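Side-chain contacts in CRISPR-associated endonuclease Cas3-HD (Methanocaldococcus jannaschii, PDB 3S4L), which cuts single-stranded DNA and RNA as the nuclease component of CRISPR interference against invading genetic elements, needing magnesium for its action on DNA: residues T119-H124 with I189-R194; A96-H101 with E157-L162; K26-I31 with K54-M59; L10-K13 with D19-N22. All coordinates share one frame; numbering follows the deposited sequence.

How the contacts relate
All four contacts lie in one HD-type helical domain built round a metal site. Along the chain contact 4 comes first, then contact 3, and the two share helix 17-31, their centres about 18 Å apart. Contacts 1 and 2 alternate further on, in the order 96-101, 119-124, 157-162, 189-194, and they touch where Val120 and Met121 pack on helix 91-107; their centres are about 17 Å apart. Contact 1 lies across the chain's centre from contacts 3 and 4, its centre about 22 and 23 Å from theirs. Contact 1 supplies two metal ligands, and contact 4 lies close to a third, Asp67, so segments 19-22 and 119-124, far apart in sequence, both come to the nuclease centre.

Contact 1: residues T119-H124 with I189-R194; sequences TVMLHH and IEMSVR. With CA (calcium ion), chain C.
The calcium ion is gripped by two consecutive histidines just past helix 110-121: His123 NE2 lies 2.4 Å from it and His124 NE2 2.3 Å. Two waters, Asp67 OD2 and His91 NE2 complete its surroundings. Imidazole suits His123 because its two nitrogens can do different work: while NE2 faces the metal, ND1 donates to Val120 O at 2.5 Å, a length probably underestimated, with an N-H...O angle of 145°. That hydrogen lands on a lone pair in the carbonyl plane, although the oxygen is tilted somewhat out of the imidazole plane. With chi1 at 75°, CG of His123 sits between its own backbone N and carbonyl carbon, which folds the ring back toward the helix end and lets this bond help hold its rotation, together with the metal. Asp67 belongs to the His-Asp pair that names the HD superfamily, and its neighbour His66 packs edge-to-face with His123. Behind the site the same helix meets helix 181-197 through methionines, whose long, flexible chains can fit themselves to the surface of a neighbouring helix. Met121 and Met191 slide past each other in opposite directions, the end of Met121 lying against the side chain of Met191, though the methyl positions are doubtful. Beside them Met121 SD comes within 4.3 Å of Ser192 OG, a hydroxyl that is hydrogen-bonded back to Val188 O in its own helix.

Contact 2: residues A96-H101 with E157-L162; sequences AYYTYH and EDFEDL
Tyr98 and Phe159 carry this contact alone, two aromatic rings arriving from opposite directions. The outer corner of the phenylalanine does the touching: Phe159 CZ sits over the centre of one face of Tyr98, 3.6 Å above its plane, and Phe159 CE2 lies 3.6 Å from Tyr98 CZ. The planes are inclined at 54° with centroids 4.8 Å apart, too tilted for a stack and not upright enough for an edge-to-face pair. Tyr98 OH also lies 3.6 Å from Phe159 CE2, so the phenolic end packs against carbon here. Phenylalanine suits the buried member, being wholly apolar, while tyrosine suits the partly exposed one, where a hydroxyl is tolerated. Phe159 reaches across because its first torsion is fully extended from the backbone nitrogen (chi1 -179°), at the very start of helix 159-167. Behind Tyr98, Tyr97 CD2 covers the opposite face 3.9 Å above the plane, and the ring of Tyr97 has His101 CD2 over its own centre one turn on. Met155 also touches Tyr98, and Phe159 rests on Ile68, next in sequence to the metal ligand Asp67. Helix 91-107, which begins with the ligand His91, is well surrounded in this HD domain: it meets helix 159-167 through Tyr98, helix 110-121 through Ala96 and Tyr100, helix 52-65 through Thr99, and Phe187 of helix 181-197 through Tyr100.

Contact 3: residues K26-I31 with K54-M59; sequences KYWERI and KVDEFM
The helical segments 26-31 and 54-59, of helices 17-31 and 52-65, run roughly antiparallel, at 147° with their axes 11.8 Å apart, a separation that the large indole of Trp28 bridges to Asp56 and Met59. CG of Trp28 is anti to its backbone N (chi1 168°), which carries the ring toward helix 52-65. Trp28 NE1 donates to Asp56 OD1 at 2.7 Å, with an N-H...O angle of 157°; the oxygen lies close to the indole plane and is met nearly along its C-O bond, while carboxylate and ring are turned about 50° apart. The benzo side of the indole meets Met59, whose CB lies 3.4 Å from Trp28 CZ2 and whose CG is 3.7 Å from the same atom, the two side chains crossing at about a right angle. Tryptophan thus serves both a polar and an apolar neighbour. The other oxygen of Asp56, OD2, is 4.5 Å from Glu29 OE2; Lys32 forms salt bridges with both, which would ease the repulsion between them. In the HD-domain bundle, helix 36-43, the connection between these two, packs on Trp28 and Met59 through Leu36 and Ile39, and Pro214 of helix 204-215 touches both residues.

Contact 4: residues L10-K13 with D19-N22; sequences LAFK and DHVN
Phe12 points its edge at the face of His20, a T-shaped aromatic pair with planes at 72° and centroids 5.1 Å apart. It grows from a classic beta bulge, in which Ala11 and Phe12 together face a single residue of strand 15-16, just ahead of helix 17-31. The corner of the phenyl ring leads: Phe12 CE2 stands 3.8 Å above the imidazole plane, over its centre, and is 3.9 Å from His20 NE2. Such a meeting sets the slightly positive C-H rim of one ring against the pi cloud of the other, so a phenylalanine suits the role even at this exposed position. A chi1 of 177° turns the His20 ring away from its own backbone nitrogen and out to meet it. Phe12 has a second partner in Lys70, which makes a cation-pi contact with its ring and donates from NZ to Ala11 O, tying the bulge to the part of the chain just beyond Asp67. The side chain of His20 comes to about 4 Å from that of Asp67 and about 6 Å from a bound calcium ion, so this pair borders the metal site. Alanine suits its buried place in the bulge, where a small side chain allows helix and loop to come close: Ala11 CB lies 3.7 Å from His20 CD2 and also 3.7 Å from His20 CB.

Contact 1: residues T119-H124 with I189-R194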
loop_
_atom_site.group_PDB
_atom_site.type_symbol
_atom_site.label_atom_id
_atom_site.label_comp_id
_atom_site.label_asym_id
_atom_site.label_seq_id
_atom_site.Cartn_x
_atom_site.Cartn_y
_atom_site.Cartn_z
ATOM N N THR A 119 0.819 1.304 6.742
ATOM C CA THR A 119 -0.497 1.884 6.546
ATOM C C THR A 119 -1.190 1.134 5.418
ATOM O O THR A 119 -2.374 0.776 5.513
ATOM C CB THR A 119 -0.379 3.371 6.174
ATOM O OG1 THR A 119 0.243 4.074 7.253
ATOM C CG2 THR A 119 -1.750 3.963 5.907
ATOM N N VAL A 120 -0.431 0.904 4.348
ATOM C CA VAL A 120 -0.916 0.177 3.194
ATOM C C VAL A 120 -1.250 -1.292 3.536
ATOM O O VAL A 120 -2.231 -1.852 3.037
ATOM C CB VAL A 120 0.109 0.234 2.059
ATOM C CG1 VAL A 120 -0.127 -0.921 1.086
ATOM C CG2 VAL A 120 0.038 1.593 1.342
ATOM N N MET A 121 -0.430 -1.903 4.389
ATOM C CA MET A 121 -0.626 -3.288 4.796
ATOM C C MET A 121 -1.884 -3.390 5.655
ATOM O O MET A 121 -2.485 -4.448 5.798
ATOM C CB MET A 121 0.591 -3.774 5.590
ATOM C CG MET A 121 0.748 -5.304 5.657
ATOM S SD MET A 121 1.938 -5.825 6.911
ATOM C CE MET A 121 3.474 -5.660 6.023
ATOM N N LEU A 122 -2.293 -2.268 6.217
ATOM C CA LEU A 122 -3.415 -2.262 7.135
ATOM C C LEU A 122 -4.570 -1.431 6.579
ATOM O O LEU A 122 -5.459 -1.055 7.325
ATOM C CB LEU A 122 -2.969 -1.689 8.494
ATOM C CG LEU A 122 -2.322 -2.608 9.544
ATOM C CD1 LEU A 122 -1.350 -3.614 8.951
ATOM C CD2 LEU A 122 -1.636 -1.800 10.652
ATOM N N HIS A 123 -4.581 -1.145 5.277
ATOM C CA HIS A 123 -5.603 -0.229 4.763
ATOM C C HIS A 123 -6.991 -0.847 4.727
ATOM O O HIS A 123 -7.961 -0.173 4.372
ATOM C CB HIS A 123 -5.228 0.407 3.412
ATOM C CG HIS A 123 -5.343 -0.523 2.241
ATOM N ND1 HIS A 123 -4.257 -1.201 1.723
ATOM C CD2 HIS A 123 -6.405 -0.870 1.474
ATOM C CE1 HIS A 123 -4.641 -1.920 0.683
ATOM N NE2 HIS A 123 -5.944 -1.751 0.521
ATOM N N HIS A 124 -7.105 -2.117 5.099
ATOM C CA HIS A 124 -8.447 -2.681 5.192
ATOM C C HIS A 124 -9.089 -2.727 6.572
ATOM O O HIS A 124 -10.312 -2.630 6.671
ATOM C CB HIS A 124 -8.604 -3.981 4.402
ATOM C CG HIS A 124 -8.934 -3.724 2.976
ATOM N ND1 HIS A 124 -10.200 -3.371 2.571
ATOM C CD2 HIS A 124 -8.146 -3.633 1.880
ATOM C CE1 HIS A 124 -10.193 -3.125 1.272
ATOM N NE2 HIS A 124 -8.962 -3.291 0.829
ATOM N N ILE A 189 6.793 -10.757 6.705
ATOM C CA ILE A 189 7.106 -11.297 8.020
ATOM C C ILE A 189 7.923 -10.284 8.811
ATOM O O ILE A 189 7.582 -9.944 9.949
ATOM C CB ILE A 189 7.893 -12.627 7.909
ATOM C CG1 ILE A 189 6.978 -13.737 7.398
ATOM C CG2 ILE A 189 8.503 -13.021 9.262
ATOM C CD1 ILE A 189 7.703 -15.021 7.066
ATOM N N GLU A 190 8.997 -9.792 8.195
ATOM C CA GLU A 190 9.871 -8.806 8.830
ATOM C C GLU A 190 9.086 -7.564 9.236
ATOM O O GLU A 190 9.393 -6.923 10.241
ATOM C CB GLU A 190 11.020 -8.425 7.887
ATOM C CG GLU A 190 12.255 -7.878 8.587
ATOM C CD GLU A 190 13.333 -7.406 7.617
ATOM O OE1 GLU A 190 14.448 -7.069 8.082
ATOM O OE2 GLU A 190 13.063 -7.365 6.394
ATOM N N MET A 191 8.063 -7.226 8.460
ATOM C CA MET A 191 7.228 -6.075 8.778
ATOM C C MET A 191 6.321 -6.340 9.963
ATOM O O MET A 191 6.266 -5.556 10.902
ATOM C CB MET A 191 6.367 -5.708 7.570
ATOM C CG MET A 191 7.090 -4.846 6.562
ATOM S SD MET A 191 6.769 -3.103 6.844
ATOM C CE MET A 191 5.083 -3.014 6.206
ATOM N N SER A 192 5.602 -7.455 9.889
ATOM C CA SER A 192 4.609 -7.838 10.886
ATOM C C SER A 192 5.225 -7.962 12.261
ATOM O O SER A 192 4.581 -7.668 13.267
ATOM C CB SER A 192 3.991 -9.175 10.491
ATOM O OG SER A 192 3.630 -9.150 9.126
ATOM N N VAL A 193 6.474 -8.409 12.298
ATOM C CA VAL A 193 7.197 -8.538 13.554
ATOM C C VAL A 193 7.504 -7.182 14.156
ATOM O O VAL A 193 7.071 -6.866 15.265
ATOM C CB VAL A 193 8.531 -9.259 13.357
ATOM C CG1 VAL A 193 9.423 -9.034 14.564
ATOM C CG2 VAL A 193 8.302 -10.741 13.118
ATOM N N ARG A 194 8.254 -6.381 13.408
ATOM C CA ARG A 194 8.713 -5.094 13.901
ATOM C C ARG A 194 7.534 -4.196 14.241
ATOM O O ARG A 194 7.689 -3.160 14.894
ATOM C CB ARG A 194 9.679 -4.447 12.901
ATOM C CG ARG A 194 10.890 -5.352 12.612
ATOM C CD ARG A 194 12.188 -4.569 12.428
ATOM N NE ARG A 194 12.604 -4.516 11.027
ATOM C CZ ARG A 194 13.732 -3.961 10.586
ATOM N NH1 ARG A 194 14.586 -3.403 11.437
ATOM N NH2 ARG A 194 14.005 -3.966 9.286
HETATM CA CA CA C . -7.612 -2.604 -0.930
HETATM O O HOH W 1 -9.896 -2.885 -2.565
HETATM O O HOH W 2 -8.553 -0.526 -1.350
#

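Contact 2: residues A96-H101 with E157-L162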
loop_
_atom_site.group_PDB
_atom_site.type_symbol
_atom_site.label_atom_id
_atom_site.label_comp_id
_atom_site.label_asym_id
_atom_site.label_seq_id
_atom_site.Cartn_x
_atom_site.Cartn_y
_atom_site.Cartn_z
ATOM N N ALA A 96 1.951 -3.457 0.297
ATOM C CA ALA A 96 2.892 -2.981 1.314
ATOM C C ALA A 96 4.336 -3.153 0.868
ATOM O O ALA A 96 5.185 -2.285 1.112
ATOM C CB ALA A 96 2.659 -3.688 2.654
ATOM N N TYR A 97 4.612 -4.278 0.219
ATOM C CA TYR A 97 5.957 -4.577 -0.276
ATOM C C TYR A 97 6.405 -3.554 -1.299
ATOM O O TYR A 97 7.463 -2.962 -1.142
ATOM C CB TYR A 97 6.025 -5.985 -0.872
ATOM C CG TYR A 97 7.339 -6.320 -1.579
ATOM C CD1 TYR A 97 8.405 -6.885 -0.884
ATOM C CD2 TYR A 97 7.487 -6.123 -2.950
ATOM C CE1 TYR A 97 9.606 -7.231 -1.533
ATOM C CE2 TYR A 97 8.681 -6.447 -3.605
ATOM C CZ TYR A 97 9.735 -7.001 -2.889
ATOM O OH TYR A 97 10.909 -7.324 -3.536
ATOM N N TYR A 98 5.603 -3.321 -2.338
ATOM C CA TYR A 98 6.010 -2.349 -3.355
ATOM C C TYR A 98 6.011 -0.911 -2.817
ATOM O O TYR A 98 6.838 -0.077 -3.210
ATOM C CB TYR A 98 5.147 -2.454 -4.609
ATOM C CG TYR A 98 5.476 -3.663 -5.418
ATOM C CD1 TYR A 98 6.648 -3.718 -6.166
ATOM C CD2 TYR A 98 4.627 -4.770 -5.422
ATOM C CE1 TYR A 98 6.973 -4.854 -6.901
ATOM C CE2 TYR A 98 4.929 -5.902 -6.173
ATOM C CZ TYR A 98 6.100 -5.934 -6.898
ATOM O OH TYR A 98 6.389 -7.044 -7.625
ATOM N N THR A 99 5.079 -0.628 -1.917
ATOM C CA THR A 99 4.976 0.709 -1.354
ATOM C C THR A 99 6.252 1.022 -0.611
ATOM O O THR A 99 6.819 2.106 -0.747
ATOM C CB THR A 99 3.772 0.834 -0.408
ATOM O OG1 THR A 99 2.564 0.690 -1.166
ATOM C CG2 THR A 99 3.778 2.188 0.295
ATOM N N TYR A 100 6.713 0.061 0.173
ATOM C CA TYR A 100 7.897 0.286 0.967
ATOM C C TYR A 100 9.095 0.640 0.083
ATOM O O TYR A 100 9.788 1.630 0.334
ATOM C CB TYR A 100 8.226 -0.938 1.816
ATOM C CG TYR A 100 9.519 -0.738 2.556
ATOM C CD1 TYR A 100 10.726 -1.177 2.025
ATOM C CD2 TYR A 100 9.539 -0.075 3.773
ATOM C CE1 TYR A 100 11.936 -0.976 2.714
ATOM C CE2 TYR A 100 10.727 0.135 4.463
ATOM C CZ TYR A 100 11.921 -0.320 3.930
ATOM O OH TYR A 100 13.093 -0.115 4.623
ATOM N N HIS A 101 9.369 -0.174 -0.931
ATOM C CA HIS A 101 10.582 0.063 -1.729
ATOM C C HIS A 101 10.492 1.366 -2.510
ATOM O O HIS A 101 11.462 2.106 -2.623
ATOM C CB HIS A 101 10.912 -1.116 -2.648
ATOM C CG HIS A 101 11.311 -2.339 -1.899
ATOM N ND1 HIS A 101 12.524 -2.448 -1.254
ATOM C CD2 HIS A 101 10.640 -3.486 -1.641
ATOM C CE1 HIS A 101 12.590 -3.621 -0.648
ATOM N NE2 HIS A 101 11.458 -4.270 -0.868
ATOM N N GLU A 157 1.652 -9.399 -16.483
ATOM C CA GLU A 157 2.735 -9.137 -17.426
ATOM C C GLU A 157 3.006 -7.639 -17.599
ATOM O O GLU A 157 4.162 -7.206 -17.640
ATOM C CB GLU A 157 2.396 -9.766 -18.784
ATOM C CG GLU A 157 3.489 -9.638 -19.824
ATOM C CD GLU A 157 2.969 -9.802 -21.242
ATOM O OE1 GLU A 157 2.582 -10.935 -21.617
ATOM O OE2 GLU A 157 2.947 -8.789 -21.981
ATOM N N ASP A 158 1.936 -6.855 -17.701
ATOM C CA ASP A 158 2.049 -5.414 -17.912
ATOM C C ASP A 158 2.655 -4.671 -16.714
ATOM O O ASP A 158 2.848 -3.461 -16.777
ATOM C CB ASP A 158 0.669 -4.792 -18.212
ATOM C CG ASP A 158 0.022 -5.339 -19.483
ATOM O OD1 ASP A 158 0.706 -6.021 -20.283
ATOM O OD2 ASP A 158 -1.184 -5.070 -19.690
ATOM N N PHE A 159 2.967 -5.388 -15.639
ATOM C CA PHE A 159 3.198 -4.758 -14.332
ATOM C C PHE A 159 4.130 -3.547 -14.305
ATOM O O PHE A 159 3.748 -2.476 -13.823
ATOM C CB PHE A 159 3.684 -5.772 -13.297
ATOM C CG PHE A 159 3.910 -5.169 -11.946
ATOM C CD1 PHE A 159 2.850 -4.591 -11.251
ATOM C CD2 PHE A 159 5.184 -5.154 -11.375
ATOM C CE1 PHE A 159 3.048 -4.018 -9.995
ATOM C CE2 PHE A 159 5.399 -4.581 -10.115
ATOM C CZ PHE A 159 4.324 -4.015 -9.420
ATOM N N GLU A 160 5.362 -3.740 -14.777
ATOM C CA GLU A 160 6.362 -2.682 -14.816
ATOM C C GLU A 160 5.810 -1.429 -15.492
ATOM O O GLU A 160 5.931 -0.323 -14.962
ATOM C CB GLU A 160 7.625 -3.171 -15.531
ATOM C CG GLU A 160 8.476 -2.067 -16.162
ATOM C CD GLU A 160 9.270 -1.267 -15.146
ATOM O OE1 GLU A 160 8.662 -0.719 -14.197
ATOM O OE2 GLU A 160 10.509 -1.181 -15.304
ATOM N N ASP A 161 5.200 -1.616 -16.659
ATOM C CA ASP A 161 4.574 -0.520 -17.381
ATOM C C ASP A 161 3.479 0.133 -16.536
ATOM O O ASP A 161 3.426 1.362 -16.417
ATOM C CB ASP A 161 4.038 -0.997 -18.735
ATOM C CG ASP A 161 2.580 -0.647 -18.942
ATOM O OD1 ASP A 161 2.287 0.541 -19.197
ATOM O OD2 ASP A 161 1.731 -1.561 -18.857
ATOM N N LEU A 162 2.630 -0.690 -15.923
ATOM C CA LEU A 162 1.593 -0.188 -15.019
ATOM C C LEU A 162 2.166 0.728 -13.942
ATOM O O LEU A 162 1.625 1.806 -13.695
ATOM C CB LEU A 162 0.815 -1.334 -14.372
ATOM C CG LEU A 162 -0.200 -0.889 -13.316
ATOM C CD1 LEU A 162 -1.331 -0.100 -13.953
ATOM C CD2 LEU A 162 -0.757 -2.081 -12.544
#

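Contact 3: residues K26-I31 with K54-M59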
loop_
_atom_site.group_PDB
_atom_site.type_symbol
_atom_site.label_atom_id
_atom_site.label_comp_id
_atom_site.label_asym_id
_atom_site.label_seq_id
_atom_site.Cartn_x
_atom_site.Cartn_y
_atom_site.Cartn_z
ATOM N N LYS A 26 -7.607 12.625 -8.026
ATOM C CA LYS A 26 -8.366 13.842 -8.323
ATOM C C LYS A 26 -9.172 14.265 -7.099
ATOM O O LYS A 26 -9.226 15.450 -6.755
ATOM C CB LYS A 26 -9.283 13.644 -9.534
ATOM C CG LYS A 26 -8.553 13.643 -10.873
ATOM C CD LYS A 26 -9.517 13.419 -12.038
ATOM N N TYR A 27 -9.775 13.289 -6.429
ATOM C CA TYR A 27 -10.525 13.557 -5.203
ATOM C C TYR A 27 -9.640 13.963 -4.019
ATOM O O TYR A 27 -10.115 14.604 -3.083
ATOM C CB TYR A 27 -11.402 12.357 -4.818
ATOM C CG TYR A 27 -12.270 12.605 -3.593
ATOM C CD1 TYR A 27 -13.391 13.444 -3.657
ATOM C CD2 TYR A 27 -11.968 12.011 -2.374
ATOM C CE1 TYR A 27 -14.185 13.677 -2.531
ATOM C CE2 TYR A 27 -12.755 12.230 -1.249
ATOM C CZ TYR A 27 -13.861 13.065 -1.329
ATOM O OH TYR A 27 -14.639 13.293 -0.209
ATOM N N TRP A 28 -8.363 13.583 -4.054
ATOM C CA TRP A 28 -7.428 13.966 -2.998
ATOM C C TRP A 28 -7.166 15.463 -3.080
ATOM O O TRP A 28 -7.192 16.166 -2.070
ATOM C CB TRP A 28 -6.121 13.160 -3.098
ATOM C CG TRP A 28 -4.966 13.653 -2.242
ATOM C CD1 TRP A 28 -3.765 14.150 -2.692
ATOM C CD2 TRP A 28 -4.892 13.683 -0.805
ATOM N NE1 TRP A 28 -2.956 14.482 -1.627
ATOM C CE2 TRP A 28 -3.625 14.204 -0.455
ATOM C CE3 TRP A 28 -5.777 13.321 0.223
ATOM C CZ2 TRP A 28 -3.221 14.380 0.876
ATOM C CZ3 TRP A 28 -5.379 13.482 1.541
ATOM C CH2 TRP A 28 -4.110 14.021 1.857
ATOM N N GLU A 29 -6.921 15.936 -4.296
ATOM C CA GLU A 29 -6.748 17.355 -4.556
ATOM C C GLU A 29 -7.870 18.206 -3.960
ATOM O O GLU A 29 -7.640 19.342 -3.550
ATOM C CB GLU A 29 -6.655 17.610 -6.065
ATOM C CG GLU A 29 -5.286 17.317 -6.674
ATOM C CD GLU A 29 -4.198 18.266 -6.186
ATOM O OE1 GLU A 29 -4.512 19.428 -5.846
ATOM O OE2 GLU A 29 -3.022 17.846 -6.147
ATOM N N ARG A 30 -9.079 17.660 -3.906
ATOM C CA ARG A 30 -10.222 18.445 -3.454
ATOM C C ARG A 30 -10.296 18.530 -1.926
ATOM O O ARG A 30 -10.848 19.482 -1.376
ATOM C CB ARG A 30 -11.542 17.915 -4.052
ATOM C CG ARG A 30 -11.550 17.869 -5.587
ATOM C CD ARG A 30 -12.921 17.516 -6.164
ATOM N NE ARG A 30 -12.808 16.852 -7.465
ATOM C CZ ARG A 30 -12.952 15.539 -7.664
ATOM N NH1 ARG A 30 -13.233 14.733 -6.644
ATOM N NH2 ARG A 30 -12.817 15.028 -8.885
ATOM N N ILE A 31 -9.716 17.558 -1.236
ATOM C CA ILE A 31 -9.810 17.551 0.222
ATOM C C ILE A 31 -8.487 17.737 1.002
ATOM O O ILE A 31 -8.512 18.010 2.209
ATOM C CB ILE A 31 -10.490 16.268 0.703
ATOM C CG1 ILE A 31 -9.629 15.053 0.374
ATOM C CG2 ILE A 31 -11.882 16.134 0.087
ATOM C CD1 ILE A 31 -10.137 13.779 0.993
ATOM N N LYS A 54 5.895 17.866 0.601
ATOM C CA LYS A 54 6.431 16.510 0.707
ATOM C C LYS A 54 5.336 15.554 1.177
ATOM O O LYS A 54 5.171 14.459 0.632
ATOM C CB LYS A 54 7.611 16.472 1.680
ATOM C CG LYS A 54 8.950 16.254 1.014
ATOM C CD LYS A 54 9.069 17.108 -0.230
ATOM N N VAL A 55 4.590 15.990 2.190
ATOM C CA VAL A 55 3.526 15.196 2.800
ATOM C C VAL A 55 2.468 14.866 1.778
ATOM O O VAL A 55 1.885 13.784 1.790
ATOM C CB VAL A 55 2.862 15.958 3.957
ATOM C CG1 VAL A 55 1.607 15.237 4.414
ATOM C CG2 VAL A 55 3.851 16.155 5.103
ATOM N N ASP A 56 2.243 15.814 0.877
ATOM C CA ASP A 56 1.285 15.654 -0.204
ATOM C C ASP A 56 1.743 14.544 -1.154
ATOM O O ASP A 56 0.989 13.613 -1.465
ATOM C CB ASP A 56 1.135 17.008 -0.944
ATOM C CG ASP A 56 -0.021 17.024 -1.942
ATOM O OD1 ASP A 56 -0.818 16.064 -1.962
ATOM O OD2 ASP A 56 -0.145 18.009 -2.699
ATOM N N GLU A 57 2.982 14.653 -1.625
ATOM C CA GLU A 57 3.574 13.626 -2.480
ATOM C C GLU A 57 3.494 12.264 -1.811
ATOM O O GLU A 57 3.169 11.270 -2.455
ATOM C CB GLU A 57 5.038 13.948 -2.771
ATOM C CG GLU A 57 5.256 15.258 -3.482
ATOM C CD GLU A 57 6.705 15.700 -3.432
ATOM O OE1 GLU A 57 7.594 14.819 -3.431
ATOM O OE2 GLU A 57 6.955 16.929 -3.383
ATOM N N PHE A 58 3.827 12.227 -0.524
ATOM C CA PHE A 58 3.813 10.986 0.245
ATOM C C PHE A 58 2.409 10.380 0.220
ATOM O O PHE A 58 2.248 9.197 -0.072
ATOM C CB PHE A 58 4.325 11.244 1.677
ATOM C CG PHE A 58 4.071 10.118 2.648
ATOM C CD1 PHE A 58 4.883 8.990 2.661
ATOM C CD2 PHE A 58 3.036 10.202 3.575
ATOM C CE1 PHE A 58 4.665 7.952 3.571
ATOM C CE2 PHE A 58 2.798 9.163 4.486
ATOM C CZ PHE A 58 3.624 8.037 4.489
ATOM N N MET A 59 1.395 11.201 0.481
ATOM C CA MET A 59 0.012 10.725 0.479
ATOM C C MET A 59 -0.430 10.224 -0.894
ATOM O O MET A 59 -1.117 9.204 -0.985
ATOM C CB MET A 59 -0.943 11.808 0.977
ATOM C CG MET A 59 -0.823 12.060 2.475
ATOM S SD MET A 59 -1.059 10.528 3.433
ATOM C CE MET A 59 -2.705 10.101 2.880
#

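Contact 4: residues L10-K13 with D19-N22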
loop_
_atom_site.group_PDB
_atom_site.type_symbol
_atom_site.label_atom_id
_atom_site.label_comp_id
_atom_site.label_asym_id
_atom_site.label_seq_id
_atom_site.Cartn_x
_atom_site.Cartn_y
_atom_site.Cartn_z
ATOM N N LEU A 10 -7.615 -4.659 -13.641
ATOM C CA LEU A 10 -8.881 -4.221 -13.044
ATOM C C LEU A 10 -8.817 -3.921 -11.544
ATOM O O LEU A 10 -8.124 -4.616 -10.793
ATOM C CB LEU A 10 -9.987 -5.253 -13.325
ATOM C CG LEU A 10 -10.425 -5.411 -14.787
ATOM C CD1 LEU A 10 -11.580 -6.402 -14.940
ATOM C CD2 LEU A 10 -10.820 -4.049 -15.382
ATOM N N ALA A 11 -9.532 -2.872 -11.122
ATOM C CA ALA A 11 -9.748 -2.602 -9.701
ATOM C C ALA A 11 -11.033 -3.312 -9.285
ATOM O O ALA A 11 -11.127 -3.857 -8.180
ATOM C CB ALA A 11 -9.852 -1.082 -9.426
ATOM N N PHE A 12 -12.016 -3.282 -10.186
ATOM C CA PHE A 12 -13.302 -3.959 -10.019
ATOM C C PHE A 12 -13.748 -4.436 -11.389
ATOM O O PHE A 12 -13.260 -3.935 -12.408
ATOM C CB PHE A 12 -14.373 -2.999 -9.486
ATOM C CG PHE A 12 -13.954 -2.228 -8.277
ATOM C CD1 PHE A 12 -14.100 -2.770 -7.013
ATOM C CD2 PHE A 12 -13.418 -0.955 -8.403
ATOM C CE1 PHE A 12 -13.712 -2.050 -5.887
ATOM C CE2 PHE A 12 -13.025 -0.233 -7.282
ATOM C CZ PHE A 12 -13.175 -0.781 -6.021
ATOM N N LYS A 13 -14.697 -5.370 -11.417
ATOM C CA LYS A 13 -15.242 -5.869 -12.676
ATOM C C LYS A 13 -15.500 -4.722 -13.654
ATOM O O LYS A 13 -15.215 -4.842 -14.849
ATOM C CB LYS A 13 -16.538 -6.644 -12.419
ATOM C CG LYS A 13 -16.670 -7.929 -13.210
ATOM C CD LYS A 13 -17.448 -8.963 -12.406
ATOM C CE LYS A 13 -17.328 -10.362 -12.993
ATOM N NZ LYS A 13 -18.283 -10.587 -14.116
ATOM N N ASP A 19 -7.807 3.967 -13.958
ATOM C CA ASP A 19 -8.927 4.890 -13.847
ATOM C C ASP A 19 -9.366 5.087 -12.402
ATOM O O ASP A 19 -9.668 6.202 -11.977
ATOM C CB ASP A 19 -10.102 4.442 -14.720
ATOM C CG ASP A 19 -9.832 4.645 -16.203
ATOM O OD1 ASP A 19 -9.162 5.645 -16.554
ATOM O OD2 ASP A 19 -10.282 3.806 -17.017
ATOM N N HIS A 20 -9.397 3.998 -11.643
ATOM C CA HIS A 20 -9.782 4.062 -10.242
ATOM C C HIS A 20 -8.784 4.902 -9.421
ATOM O O HIS A 20 -9.174 5.679 -8.553
ATOM C CB HIS A 20 -9.897 2.645 -9.666
ATOM C CG HIS A 20 -10.213 2.611 -8.203
ATOM N ND1 HIS A 20 -11.203 3.384 -7.637
ATOM C CD2 HIS A 20 -9.673 1.890 -7.193
ATOM C CE1 HIS A 20 -11.254 3.148 -6.337
ATOM N NE2 HIS A 20 -10.340 2.241 -6.043
ATOM N N VAL A 21 -7.495 4.736 -9.691
ATOM C CA VAL A 21 -6.477 5.469 -8.960
ATOM C C VAL A 21 -6.575 6.965 -9.289
ATOM O O VAL A 21 -6.493 7.819 -8.401
ATOM C CB VAL A 21 -5.065 4.931 -9.283
ATOM C CG1 VAL A 21 -4.007 5.967 -8.938
ATOM C CG2 VAL A 21 -4.802 3.595 -8.542
ATOM N N ASN A 22 -6.780 7.269 -10.569
ATOM C CA ASN A 22 -6.885 8.650 -11.036
ATOM C C ASN A 22 -8.088 9.376 -10.438
ATOM O O ASN A 22 -8.059 10.596 -10.229
ATOM C CB ASN A 22 -6.936 8.709 -12.568
ATOM C CG ASN A 22 -5.589 8.422 -13.210
ATOM O OD1 ASN A 22 -4.540 8.639 -12.600
ATOM N ND2 ASN A 22 -5.612 7.932 -14.452
#